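Local coordinates for protein putative thioesterase (Novosphingobium aromaticivorans, PDB 3CJY) that is a putative acyl-CoA thioesterase of double hotdog fold, probably hydrolysing acyl-CoA thioesters, and binds a calcium ion, at residues P125-C130 with W241-R246. Numbering follows the deposited sequence.
Sequences PQPDNC and WDQSGR
A beta hairpin turn of the C-terminal hotdog domain, between strands 233-241 and 247-256, meets residues 125-130, part of the loop between strands 116-117 and 149-153, through Gln126, Pro127 and Gln243. Two hydrogen bonds join the glutamines. Gln243 NE2 donates to Gln126 OE1 at 2.7 Å. The bond is nearly straight at the hydrogen (165°), and OE1 lies close to the amide plane of Gln243. The donor, however, sits above the carbonyl plane of Gln126. Gln126 NE2 gives the second bond, 3.1 Å to the backbone O of Gln243, and reaches it in the carbonyl plane. Both ends of the Gln126 amide are thus held by one residue, which fixes the flip of the group. The side chain of Gln126 bends at chi2 (-80°) and brings its amide round to the turn. Gln243 instead extends beyond CG, and the two side chains cross at about a right angle. The Pro127 ring packs its CG and CD against one face of the Gln243 amide, with CD 3.6 Å from Gln243 NE2. Trp219 also touches both Pro127 and Gln243. A leucine in place of Gln126 would probably leave Gln243 NE2 and the Gln243 carbonyl without these mates and the Gln243 amide freer to turn.

The hairpin has its own internal bracing. Asp242 OD1 accepts from Ser244 N and from Arg246 N, both at 2.9 Å, on opposite faces of the carboxylate. Asp242 N also bonds to Arg246 O at 2.9 Å. Pro127 O accepts a hydrogen bond from Arg152, and Asp128 OD1 makes a salt bridge with it, tying the loop to strand 149-153. The connection combines a type I turn from Asp242 to Gly245, a G1-type bulge at Gly245 and an Asx turn, closing a hotdog-domain beta hairpin.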
loop_
_atom_site.group_PDB
_atom_site.type_symbol
_atom_site.label_atom_id
_atom_site.label_comp_id
_atom_site.label_asym_id
_atom_site.label_seq_id
_atom_site.Cartn_x
_atom_site.Cartn_y
_atom_site.Cartn_z
ATOM N N PRO A 125 0.622 26.702 -5.922
ATOM C CA PRO A 125 0.212 27.529 -7.048
ATOM C C PRO A 125 -0.329 26.680 -8.167
ATOM O O PRO A 125 0.015 25.531 -8.263
ATOM C CB PRO A 125 1.533 28.215 -7.510
ATOM C CG PRO A 125 2.538 27.930 -6.424
ATOM C CD PRO A 125 2.079 26.626 -5.778
ATOM N N GLN A 126 -1.202 27.248 -8.975
ATOM C CA GLN A 126 -1.710 26.568 -10.178
ATOM C C GLN A 126 -0.567 26.299 -11.176
ATOM O O GLN A 126 0.477 26.940 -11.099
ATOM C CB GLN A 126 -2.853 27.373 -10.796
ATOM C CG GLN A 126 -4.138 27.252 -9.970
ATOM C CD GLN A 126 -4.871 25.949 -10.248
ATOM O OE1 GLN A 126 -5.438 25.791 -11.340
ATOM N NE2 GLN A 126 -4.844 24.991 -9.287
ATOM N N PRO A 127 -0.766 25.372 -12.116
ATOM C CA PRO A 127 0.319 24.974 -13.008
ATOM C C PRO A 127 1.014 26.086 -13.752
ATOM O O PRO A 127 2.253 26.070 -13.862
ATOM C CB PRO A 127 -0.359 24.026 -13.978
ATOM C CG PRO A 127 -1.467 23.422 -13.185
ATOM C CD PRO A 127 -1.935 24.474 -12.257
ATOM N N ASP A 128 0.251 27.057 -14.245
ATOM C CA ASP A 128 0.849 28.115 -15.056
ATOM C C ASP A 128 1.618 29.113 -14.198
ATOM O O ASP A 128 2.290 30.013 -14.709
ATOM C CB ASP A 128 -0.193 28.786 -15.954
ATOM C CG ASP A 128 -0.650 27.863 -17.129
ATOM O OD1 ASP A 128 0.039 26.859 -17.499
ATOM O OD2 ASP A 128 -1.715 28.188 -17.709
ATOM N N ASN A 129 1.575 28.918 -12.900
ATOM C CA ASN A 129 2.302 29.760 -11.956
ATOM C C ASN A 129 3.503 28.999 -11.352
ATOM O O ASN A 129 4.125 29.416 -10.388
ATOM C CB ASN A 129 1.369 30.275 -10.899
ATOM C CG ASN A 129 0.320 31.235 -11.473
ATOM O OD1 ASN A 129 0.632 32.081 -12.330
ATOM N ND2 ASN A 129 -0.935 31.086 -11.023
ATOM N N CYS A 130 3.821 27.877 -11.958
ATOM C CA CYS A 130 4.922 26.997 -11.502
ATOM C C CYS A 130 5.964 26.826 -12.595
ATOM O O CYS A 130 5.613 26.635 -13.750
ATOM C CB CYS A 130 4.391 25.622 -11.105
ATOM S SG CYS A 130 3.309 25.644 -9.681
ATOM N N TRP A 241 -3.870 14.337 -7.214
ATOM C CA TRP A 241 -5.005 15.211 -7.334
ATOM C C TRP A 241 -5.175 15.735 -8.745
ATOM O O TRP A 241 -4.196 15.857 -9.518
ATOM C CB TRP A 241 -4.843 16.444 -6.425
ATOM C CG TRP A 241 -4.306 16.221 -5.057
ATOM C CD1 TRP A 241 -2.980 16.130 -4.699
ATOM C CD2 TRP A 241 -5.060 16.184 -3.823
ATOM N NE1 TRP A 241 -2.873 15.985 -3.340
ATOM C CE2 TRP A 241 -4.134 16.011 -2.781
ATOM C CE3 TRP A 241 -6.440 16.212 -3.511
ATOM C CZ2 TRP A 241 -4.525 15.908 -1.445
ATOM C CZ3 TRP A 241 -6.813 16.119 -2.158
ATOM C CH2 TRP A 241 -5.864 15.944 -1.162
ATOM N N ASP A 242 -6.406 16.142 -9.095
ATOM C CA ASP A 242 -6.582 16.891 -10.345
ATOM C C ASP A 242 -6.202 18.347 -10.135
ATOM O O ASP A 242 -5.680 18.729 -9.083
ATOM C CB ASP A 242 -7.961 16.748 -10.995
ATOM C CG ASP A 242 -9.078 17.400 -10.232
ATOM O OD1 ASP A 242 -8.821 18.059 -9.207
ATOM O OD2 ASP A 242 -10.229 17.241 -10.715
ATOM N N GLN A 243 -6.491 19.197 -11.104
ATOM C CA GLN A 243 -6.068 20.598 -10.975
ATOM C C GLN A 243 -6.981 21.438 -10.063
ATOM O O GLN A 243 -6.671 22.554 -9.671
ATOM C CB GLN A 243 -5.960 21.248 -12.377
ATOM C CG GLN A 243 -5.333 22.636 -12.375
ATOM C CD GLN A 243 -5.246 23.271 -13.758
ATOM O OE1 GLN A 243 -5.275 22.585 -14.766
ATOM N NE2 GLN A 243 -5.154 24.604 -13.801
ATOM N N SER A 244 -8.097 20.842 -9.685
ATOM C CA SER A 244 -9.132 21.506 -8.919
ATOM C C SER A 244 -9.309 21.031 -7.501
ATOM O O SER A 244 -10.325 21.344 -6.883
ATOM C CB SER A 244 -10.476 21.344 -9.646
ATOM O OG SER A 244 -10.361 21.848 -10.958
ATOM N N GLY A 245 -8.373 20.237 -7.014
ATOM C CA GLY A 245 -8.407 19.786 -5.650
ATOM C C GLY A 245 -9.139 18.495 -5.384
ATOM O O GLY A 245 -9.324 18.131 -4.210
ATOM N N ARG A 246 -9.497 17.761 -6.442
ATOM C CA ARG A 246 -10.178 16.460 -6.248
ATOM C C ARG A 246 -9.139 15.392 -6.176
ATOM O O ARG A 246 -8.200 15.359 -6.987
ATOM C CB ARG A 246 -11.172 16.184 -7.353
ATOM C CG ARG A 246 -11.876 14.809 -7.190
ATOM C CD ARG A 246 -13.097 14.608 -8.121
ATOM N NE ARG A 246 -12.786 14.713 -9.533
ATOM C CZ ARG A 246 -12.542 13.690 -10.350
ATOM N NH1 ARG A 246 -12.542 12.461 -9.894
ATOM N NH2 ARG A 246 -12.253 13.921 -11.632
#